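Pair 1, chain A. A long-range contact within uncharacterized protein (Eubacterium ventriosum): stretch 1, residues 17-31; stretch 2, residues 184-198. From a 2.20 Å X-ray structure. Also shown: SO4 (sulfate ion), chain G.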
# COMPACT_ATOMS: atom_id res chain seq x y z
N SER A 17 4.97 6.22 21.19
CA SER A 17 5.07 7.61 20.75
C SER A 17 4.75 8.62 21.79
O SER A 17 5.02 9.81 21.58
CB SER A 17 4.13 7.88 19.61
OG SER A 17 2.81 7.57 19.99
N GLY A 18 4.12 8.18 22.87
CA GLY A 18 3.59 9.09 23.90
C GLY A 18 2.11 9.33 23.71
O GLY A 18 1.52 10.21 24.32
N GLY A 19 1.47 8.53 22.87
CA GLY A 19 0.06 8.78 22.50
C GLY A 19 -0.93 8.61 23.64
O GLY A 19 -1.87 9.42 23.76
N HIS A 20 -0.76 7.58 24.47
CA HIS A 20 -1.57 7.46 25.70
C HIS A 20 -1.41 8.68 26.59
O HIS A 20 -2.36 9.13 27.14
CB HIS A 20 -1.22 6.21 26.49
CG HIS A 20 -1.90 6.14 27.83
ND1 HIS A 20 -3.19 5.65 27.99
CD2 HIS A 20 -1.48 6.50 29.07
CE1 HIS A 20 -3.53 5.73 29.27
NE2 HIS A 20 -2.51 6.23 29.94
N LEU A 21 -0.19 9.18 26.77
CA LEU A 21 0.03 10.33 27.64
C LEU A 21 -0.67 11.55 27.10
O LEU A 21 -1.22 12.32 27.85
CB LEU A 21 1.52 10.67 27.75
CG LEU A 21 2.48 9.68 28.39
CD1 LEU A 21 3.87 10.32 28.66
CD2 LEU A 21 1.88 9.12 29.71
N VAL A 22 -0.64 11.75 25.78
CA VAL A 22 -1.38 12.87 25.17
C VAL A 22 -2.89 12.69 25.41
O VAL A 22 -3.61 13.63 25.79
CB VAL A 22 -1.06 13.00 23.69
CG1 VAL A 22 -1.92 14.06 23.03
CG2 VAL A 22 0.42 13.30 23.49
N ALA A 23 -3.39 11.48 25.16
CA ALA A 23 -4.83 11.20 25.36
C ALA A 23 -5.24 11.54 26.82
O ALA A 23 -6.20 12.27 27.06
CB ALA A 23 -5.13 9.80 25.03
N LYS A 24 -4.48 11.04 27.78
CA LYS A 24 -4.65 11.38 29.20
C LYS A 24 -4.59 12.87 29.49
O LYS A 24 -5.48 13.42 30.13
CB LYS A 24 -3.56 10.66 30.02
CG LYS A 24 -3.79 10.58 31.51
CD LYS A 24 -3.12 9.29 32.02
CE LYS A 24 -2.88 9.25 33.55
NZ LYS A 24 -1.48 9.68 33.91
N LYS A 25 -3.55 13.54 29.02
CA LYS A 25 -3.44 14.99 29.21
C LYS A 25 -4.63 15.76 28.63
O LYS A 25 -5.18 16.63 29.29
CB LYS A 25 -2.10 15.51 28.67
CG LYS A 25 -0.94 15.03 29.57
CD LYS A 25 0.47 15.32 29.03
CE LYS A 25 1.48 15.33 30.22
NZ LYS A 25 2.90 15.56 29.83
N LEU A 26 -5.07 15.41 27.44
CA LEU A 26 -6.28 15.99 26.86
C LEU A 26 -7.52 15.74 27.74
O LEU A 26 -8.30 16.67 28.00
CB LEU A 26 -6.52 15.42 25.44
CG LEU A 26 -5.52 15.83 24.36
CD1 LEU A 26 -5.62 14.93 23.04
CD2 LEU A 26 -5.67 17.37 24.08
N ALA A 27 -7.73 14.49 28.19
CA ALA A 27 -8.92 14.14 28.97
C ALA A 27 -8.97 14.97 30.26
O ALA A 27 -10.01 15.50 30.65
CB ALA A 27 -8.94 12.60 29.31
N GLU A 28 -7.82 15.11 30.89
CA GLU A 28 -7.69 15.95 32.06
C GLU A 28 -7.91 17.42 31.74
O GLU A 28 -8.52 18.11 32.53
CB GLU A 28 -6.31 15.78 32.71
CG GLU A 28 -6.18 14.51 33.56
CD GLU A 28 -4.74 14.16 33.92
OE1 GLU A 28 -3.82 14.99 33.67
OE2 GLU A 28 -4.52 13.05 34.43
N HIS A 29 -7.42 17.92 30.61
CA HIS A 29 -7.60 19.34 30.31
C HIS A 29 -9.06 19.69 30.13
O HIS A 29 -9.52 20.72 30.62
CB HIS A 29 -6.85 19.77 29.06
CG HIS A 29 -7.06 21.21 28.72
ND1 HIS A 29 -8.00 21.65 27.82
CD2 HIS A 29 -6.42 22.32 29.16
CE1 HIS A 29 -7.94 22.96 27.71
NE2 HIS A 29 -6.98 23.40 28.50
N TYR A 30 -9.79 18.83 29.43
CA TYR A 30 -11.20 19.05 29.21
C TYR A 30 -12.08 18.38 30.26
O TYR A 30 -13.29 18.44 30.17
CB TYR A 30 -11.57 18.56 27.81
CG TYR A 30 -11.02 19.41 26.70
CD1 TYR A 30 -11.50 20.70 26.49
CD2 TYR A 30 -10.03 18.93 25.85
CE1 TYR A 30 -10.99 21.49 25.44
CE2 TYR A 30 -9.52 19.71 24.81
CZ TYR A 30 -10.00 20.98 24.61
OH TYR A 30 -9.46 21.74 23.60
N ASN A 31 -11.48 17.73 31.25
CA ASN A 31 -12.21 17.00 32.28
C ASN A 31 -13.31 16.10 31.73
O ASN A 31 -14.47 16.22 32.11
CB ASN A 31 -12.78 18.00 33.29
CG ASN A 31 -13.22 17.34 34.58
OD1 ASN A 31 -12.85 16.20 34.92
ND2 ASN A 31 -14.04 18.07 35.32
N ASP A 184 7.92 17.80 22.75
CA ASP A 184 7.52 16.88 23.84
C ASP A 184 6.00 16.69 23.86
O ASP A 184 5.29 17.34 23.06
CB ASP A 184 8.04 17.37 25.22
CG ASP A 184 7.41 18.70 25.67
OD1 ASP A 184 6.34 19.10 25.16
OD2 ASP A 184 8.00 19.37 26.53
N VAL A 185 5.53 15.85 24.79
CA VAL A 185 4.10 15.50 24.93
C VAL A 185 3.22 16.70 25.29
O VAL A 185 2.07 16.80 24.86
CB VAL A 185 3.89 14.34 25.99
CG1 VAL A 185 2.41 13.98 26.16
CG2 VAL A 185 4.66 13.10 25.55
N ASP A 186 3.75 17.60 26.12
CA ASP A 186 3.04 18.82 26.45
C ASP A 186 2.83 19.73 25.26
O ASP A 186 1.80 20.36 25.18
CB ASP A 186 3.73 19.57 27.57
CG ASP A 186 3.23 19.14 28.92
OD1 ASP A 186 2.91 20.00 29.73
OD2 ASP A 186 3.09 17.93 29.15
N THR A 187 3.78 19.75 24.32
CA THR A 187 3.67 20.63 23.17
C THR A 187 2.62 20.09 22.18
O THR A 187 1.82 20.86 21.68
CB THR A 187 5.01 20.83 22.45
OG1 THR A 187 5.91 21.58 23.29
CG2 THR A 187 4.81 21.61 21.13
N ALA A 188 2.64 18.77 21.94
CA ALA A 188 1.62 18.08 21.14
C ALA A 188 0.22 18.24 21.73
O ALA A 188 -0.72 18.53 21.03
CB ALA A 188 1.99 16.59 20.99
N THR A 189 0.08 18.07 23.02
CA THR A 189 -1.21 18.20 23.67
C THR A 189 -1.76 19.62 23.44
O THR A 189 -2.94 19.80 23.07
CB THR A 189 -1.09 17.85 25.17
OG1 THR A 189 -0.57 16.52 25.27
CG2 THR A 189 -2.42 17.93 25.87
N ASP A 190 -0.89 20.63 23.62
CA ASP A 190 -1.31 22.06 23.49
C ASP A 190 -1.76 22.37 22.09
O ASP A 190 -2.69 23.15 21.89
CB ASP A 190 -0.20 23.05 23.87
CG ASP A 190 0.09 23.11 25.40
OD1 ASP A 190 -0.69 22.62 26.28
OD2 ASP A 190 1.15 23.67 25.75
N MSE A 191 -1.09 21.78 21.11
CA MSE A 191 -1.41 22.05 19.75
C MSE A 191 -2.76 21.43 19.38
O MSE A 191 -3.45 21.97 18.50
CB MSE A 191 -0.34 21.46 18.85
CG MSE A 191 1.02 22.10 19.02
SE MSE A 191 2.39 21.11 18.06
CE MSE A 191 1.69 21.36 16.27
N ILE A 192 -3.11 20.29 20.01
CA ILE A 192 -4.39 19.63 19.73
C ILE A 192 -5.50 20.47 20.34
O ILE A 192 -6.56 20.66 19.73
CB ILE A 192 -4.44 18.16 20.29
CG1 ILE A 192 -3.50 17.27 19.47
CG2 ILE A 192 -5.89 17.60 20.26
CD1 ILE A 192 -3.16 15.92 20.09
N ILE A 193 -5.22 21.04 21.51
CA ILE A 193 -6.19 21.88 22.21
C ILE A 193 -6.46 23.18 21.42
O ILE A 193 -7.60 23.68 21.32
CB ILE A 193 -5.66 22.25 23.62
CG1 ILE A 193 -5.62 21.04 24.54
CG2 ILE A 193 -6.48 23.42 24.21
CD1 ILE A 193 -4.70 21.27 25.70
N LYS A 194 -5.41 23.74 20.85
CA LYS A 194 -5.54 24.91 19.98
C LYS A 194 -6.39 24.58 18.76
O LYS A 194 -7.29 25.33 18.41
CB LYS A 194 -4.15 25.38 19.56
CG LYS A 194 -4.08 26.62 18.63
CD LYS A 194 -2.62 27.07 18.49
CE LYS A 194 -2.41 28.55 18.21
NZ LYS A 194 -2.79 29.50 19.28
N TYR A 195 -6.12 23.44 18.11
CA TYR A 195 -6.94 23.03 16.99
C TYR A 195 -8.42 23.00 17.41
O TYR A 195 -9.31 23.60 16.76
CB TYR A 195 -6.50 21.64 16.47
CG TYR A 195 -7.17 21.19 15.21
CD1 TYR A 195 -6.57 21.39 13.96
CD2 TYR A 195 -8.39 20.57 15.23
CE1 TYR A 195 -7.16 20.96 12.80
CE2 TYR A 195 -9.00 20.15 14.04
CZ TYR A 195 -8.36 20.35 12.84
OH TYR A 195 -8.93 19.95 11.65
N ILE A 196 -8.68 22.32 18.52
CA ILE A 196 -10.06 22.07 19.00
C ILE A 196 -10.77 23.37 19.33
O ILE A 196 -11.92 23.60 18.90
CB ILE A 196 -10.09 21.13 20.27
CG1 ILE A 196 -9.59 19.74 19.91
CG2 ILE A 196 -11.47 21.06 20.86
CD1 ILE A 196 -9.23 18.90 21.09
N ASP A 197 -10.08 24.24 20.07
CA ASP A 197 -10.68 25.47 20.56
C ASP A 197 -10.78 26.57 19.49
O ASP A 197 -11.51 27.52 19.64
CB ASP A 197 -9.89 26.00 21.77
CG ASP A 197 -9.85 25.00 22.95
OD1 ASP A 197 -10.67 24.07 23.05
OD2 ASP A 197 -8.94 25.16 23.79
N SER A 198 -10.07 26.43 18.39
CA SER A 198 -10.15 27.42 17.33
C SER A 198 -11.10 26.91 16.25
O SER A 198 -11.11 27.38 15.14
CB SER A 198 -8.78 27.65 16.77
OG SER A 198 -8.42 26.51 16.05
S SO4 G . 2.06 4.88 23.47
O1 SO4 G . 0.87 5.14 24.28
O2 SO4 G . 2.30 3.45 23.29
O3 SO4 G . 1.68 5.50 22.18
O4 SO4 G . 3.23 5.55 24.12

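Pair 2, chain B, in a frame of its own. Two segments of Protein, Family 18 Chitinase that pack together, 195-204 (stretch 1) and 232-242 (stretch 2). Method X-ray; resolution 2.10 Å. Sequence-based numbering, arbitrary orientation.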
# COMPACT_ATOMS: atom_id res chain seq x y z
N SER B 195 14.73 -18.32 3.69
CA SER B 195 14.12 -19.62 3.39
C SER B 195 12.62 -19.66 3.62
O SER B 195 12.08 -18.77 4.17
CB SER B 195 14.76 -20.72 4.20
OG SER B 195 14.49 -20.60 5.54
N VAL B 196 12.00 -20.77 3.22
CA VAL B 196 10.60 -20.99 3.45
C VAL B 196 10.29 -21.00 4.95
O VAL B 196 9.39 -20.40 5.37
CB VAL B 196 10.06 -22.30 2.80
CG1 VAL B 196 8.78 -22.67 3.39
CG2 VAL B 196 9.99 -22.18 1.29
N ASP B 197 11.11 -21.68 5.74
CA ASP B 197 10.90 -21.71 7.18
C ASP B 197 11.06 -20.36 7.86
O ASP B 197 10.34 -20.07 8.72
CB ASP B 197 11.72 -22.78 7.93
CG ASP B 197 11.22 -22.98 9.42
OD1 ASP B 197 10.11 -23.42 9.63
OD2 ASP B 197 11.94 -22.68 10.38
N LYS B 198 12.06 -19.60 7.48
CA LYS B 198 12.29 -18.28 7.98
C LYS B 198 11.16 -17.29 7.61
O LYS B 198 10.74 -16.55 8.42
CB LYS B 198 13.64 -17.77 7.57
CG LYS B 198 14.78 -18.32 8.37
CD LYS B 198 16.07 -17.87 7.88
CE LYS B 198 17.20 -18.71 8.50
NZ LYS B 198 18.45 -18.21 8.17
N PHE B 199 10.66 -17.38 6.39
CA PHE B 199 9.56 -16.55 5.98
C PHE B 199 8.37 -16.80 6.88
O PHE B 199 7.84 -15.89 7.37
CB PHE B 199 9.20 -16.78 4.53
CG PHE B 199 8.03 -15.97 4.02
CD1 PHE B 199 8.25 -14.87 3.23
CD2 PHE B 199 6.74 -16.33 4.25
CE1 PHE B 199 7.20 -14.14 2.74
CE2 PHE B 199 5.72 -15.65 3.73
CZ PHE B 199 5.94 -14.54 2.99
N LEU B 200 8.05 -18.05 7.13
CA LEU B 200 6.97 -18.40 8.00
C LEU B 200 7.21 -17.86 9.44
O LEU B 200 6.31 -17.41 10.05
CB LEU B 200 6.64 -19.90 7.96
CG LEU B 200 6.08 -20.49 6.66
CD1 LEU B 200 6.20 -21.99 6.56
CD2 LEU B 200 4.70 -20.07 6.38
N GLY B 201 8.44 -17.93 9.92
CA GLY B 201 8.81 -17.30 11.17
C GLY B 201 8.59 -15.77 11.17
O GLY B 201 8.10 -15.22 12.10
N TYR B 202 8.93 -15.15 10.07
CA TYR B 202 8.69 -13.71 9.91
C TYR B 202 7.20 -13.37 9.91
O TYR B 202 6.81 -12.44 10.52
CB TYR B 202 9.42 -13.08 8.71
CG TYR B 202 10.94 -13.12 8.74
CD1 TYR B 202 11.65 -13.03 9.93
CD2 TYR B 202 11.65 -13.30 7.59
CE1 TYR B 202 13.01 -13.11 9.95
CE2 TYR B 202 13.00 -13.38 7.61
CZ TYR B 202 13.68 -13.27 8.78
OH TYR B 202 15.01 -13.33 8.75
N TYR B 203 6.40 -14.17 9.23
CA TYR B 203 4.98 -14.00 9.21
C TYR B 203 4.35 -14.12 10.60
O TYR B 203 3.61 -13.27 10.98
CB TYR B 203 4.24 -14.95 8.25
CG TYR B 203 2.76 -14.71 8.38
CD1 TYR B 203 1.99 -15.39 9.26
CD2 TYR B 203 2.18 -13.68 7.70
CE1 TYR B 203 0.68 -15.08 9.42
CE2 TYR B 203 0.90 -13.36 7.83
CZ TYR B 203 0.12 -14.05 8.68
OH TYR B 203 -1.16 -13.71 8.78
N ASN B 204 4.68 -15.15 11.32
CA ASN B 204 4.18 -15.30 12.66
C ASN B 204 4.65 -14.16 13.60
O ASN B 204 3.89 -13.75 14.40
CB ASN B 204 4.39 -16.70 13.22
CG ASN B 204 3.60 -17.81 12.44
OD1 ASN B 204 2.42 -17.83 12.29
ND2 ASN B 204 4.31 -18.75 12.04
N LYS B 232 10.53 -18.91 -6.01
CA LYS B 232 11.50 -19.72 -5.30
C LYS B 232 11.10 -20.19 -3.87
O LYS B 232 11.88 -20.36 -3.01
CB LYS B 232 12.89 -19.16 -5.45
CG LYS B 232 13.38 -19.28 -6.90
CD LYS B 232 14.73 -18.68 -7.16
CE LYS B 232 15.38 -19.21 -8.41
NZ LYS B 232 15.16 -18.36 -9.54
N GLY B 233 9.83 -20.44 -3.73
CA GLY B 233 9.26 -20.99 -2.55
C GLY B 233 8.21 -20.13 -1.87
O GLY B 233 7.59 -20.58 -0.98
N PHE B 234 7.93 -18.95 -2.40
CA PHE B 234 6.89 -18.11 -1.84
C PHE B 234 5.55 -18.87 -1.80
O PHE B 234 4.92 -18.89 -0.82
CB PHE B 234 6.72 -16.80 -2.62
CG PHE B 234 5.50 -15.98 -2.21
CD1 PHE B 234 4.31 -16.11 -2.87
CD2 PHE B 234 5.58 -15.00 -1.26
CE1 PHE B 234 3.26 -15.35 -2.56
CE2 PHE B 234 4.47 -14.26 -0.95
CZ PHE B 234 3.32 -14.48 -1.59
N PHE B 235 5.20 -19.55 -2.87
CA PHE B 235 3.99 -20.35 -2.93
C PHE B 235 3.91 -21.54 -1.96
O PHE B 235 2.87 -21.89 -1.57
CB PHE B 235 3.49 -20.63 -4.36
CG PHE B 235 2.99 -19.42 -5.07
CD1 PHE B 235 1.85 -18.80 -4.65
CD2 PHE B 235 3.67 -18.86 -6.13
CE1 PHE B 235 1.39 -17.72 -5.24
CE2 PHE B 235 3.21 -17.76 -6.75
CZ PHE B 235 2.06 -17.18 -6.28
N ASP B 236 5.04 -22.13 -1.59
CA ASP B 236 5.08 -23.14 -0.55
C ASP B 236 4.73 -22.60 0.85
O ASP B 236 3.99 -23.18 1.54
CB ASP B 236 6.43 -23.85 -0.51
CG ASP B 236 6.71 -24.58 -1.79
OD1 ASP B 236 5.78 -25.05 -2.41
OD2 ASP B 236 7.83 -24.64 -2.22
N ALA B 237 5.30 -21.47 1.19
CA ALA B 237 4.96 -20.75 2.38
C ALA B 237 3.48 -20.30 2.36
O ALA B 237 2.79 -20.44 3.30
CB ALA B 237 5.87 -19.60 2.54
N ALA B 238 3.03 -19.81 1.23
CA ALA B 238 1.67 -19.35 1.09
C ALA B 238 0.69 -20.51 1.28
O ALA B 238 -0.31 -20.36 1.89
CB ALA B 238 1.46 -18.70 -0.15
N THR B 239 1.08 -21.66 0.77
CA THR B 239 0.30 -22.87 0.92
C THR B 239 0.15 -23.33 2.39
O THR B 239 -0.91 -23.62 2.77
CB THR B 239 0.79 -24.01 -0.00
OG1 THR B 239 0.55 -23.68 -1.34
CG2 THR B 239 0.09 -25.31 0.29
N SER B 240 1.21 -23.30 3.18
CA SER B 240 1.15 -23.60 4.59
C SER B 240 0.22 -22.61 5.32
O SER B 240 -0.59 -23.03 6.11
CB SER B 240 2.51 -23.57 5.25
OG SER B 240 3.35 -24.55 4.77
N LEU B 241 0.35 -21.33 5.00
CA LEU B 241 -0.51 -20.36 5.55
C LEU B 241 -1.98 -20.60 5.21
O LEU B 241 -2.79 -20.52 6.06
CB LEU B 241 -0.04 -18.96 5.21
CG LEU B 241 1.25 -18.45 5.84
CD1 LEU B 241 1.58 -17.04 5.46
CD2 LEU B 241 1.28 -18.65 7.33
N LYS B 242 -2.26 -20.95 3.97
CA LYS B 242 -3.61 -21.22 3.53
C LYS B 242 -4.27 -22.43 4.29
O LYS B 242 -5.33 -22.28 4.80
CB LYS B 242 -3.64 -21.42 2.02
CG LYS B 242 -4.98 -21.35 1.35
CD LYS B 242 -4.82 -21.39 -0.15
CE LYS B 242 -6.12 -21.62 -0.86
NZ LYS B 242 -5.98 -22.06 -2.23

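Pairs 1 and 2 share one arrangement: two helices that cross at about 50°, with axes 9.4 Å apart at closest approach. The crossing angle is -50° in pair 1 and -49° in pair 2. Fourteen central residues superpose with an RMSD of 0.3 Å. The nearest CA atoms are those of A:Val22 and A:Thr189 (5.5 Å) and of B:Val196 and B:Ala237 (5.7 Å), and these positions match.

A:Val22 and B:Val196 are the same residue with the same t rotamer. A:Val22 CG2 lies 3.4 Å from A:Val185 CG1. The match of A:Val185 is B:Gly233, which has no side chain, and B:Val196 CG2 sits 3.7 Å from B:Gly233 O instead. An ideal CB on B:Gly233 would come within 3.0 Å of B:Val196 CG2.

At the centre, A:Thr189 matches B:Ala237. Both are small residues. The A:Thr189 hydroxyl is turned back to its own helix, where A:Thr189 OG1 donates to A:Val185 O at 2.7 Å. A:Thr189 CG2 meets A:Lys25 CB at 3.7 Å. B:Ala237 CB instead meets B:Phe199 CD2 at 3.8 Å.

A:Lys25 and B:Phe199 match but work differently. A:Lys25 NZ forms a salt bridge with A:Asp186 OD2, a very short 2.5 Å hydrogen bond, and A:Lys25 CD rests 3.7 Å from A:Val185 CG1. In pair 2 both charged positions are aromatic. B:Phe199 CZ is 4.2 Å from B:Phe234 CE2, and the two rings meet obliquely, with planes at 80°.

A:Leu26 and B:Leu200 keep the same residue and rotamers. A:Leu26 CD2 reaches A:Ile193 CG1 at 3.7 Å, and B:Leu200 CD2 reaches B:Leu241 CD2 at 3.8 Å. Next to these, A:Ile192 matches B:Ser240. A:Ile192 CG2 is 3.8 Å from A:Leu26 CD2. The shorter serine makes a looser contact, with B:Ser240 CB 4.2 Å from B:Leu200 CD1.

A:His29 and B:Tyr203 are different rings used in the same way. In each, a methyl group lies over one face of the ring. A:Ile193 CD1 is 3.9 Å from the A:His29 ring centroid, and B:Leu241 CD1 is 4.1 Å from that of B:Tyr203.

A:Tyr30 matches B:Asn204. A:Tyr30 OH donates to A:Asp197 OD1 at 2.7 Å, while A:Tyr30 CE2 packs 3.8 Å from A:Ile196 CD1. The clearest contrast is at matched positions: pair 1 has the salt bridge of A:Lys25 and A:Asp186 where pair 2 has B:Phe199 and B:Phe234.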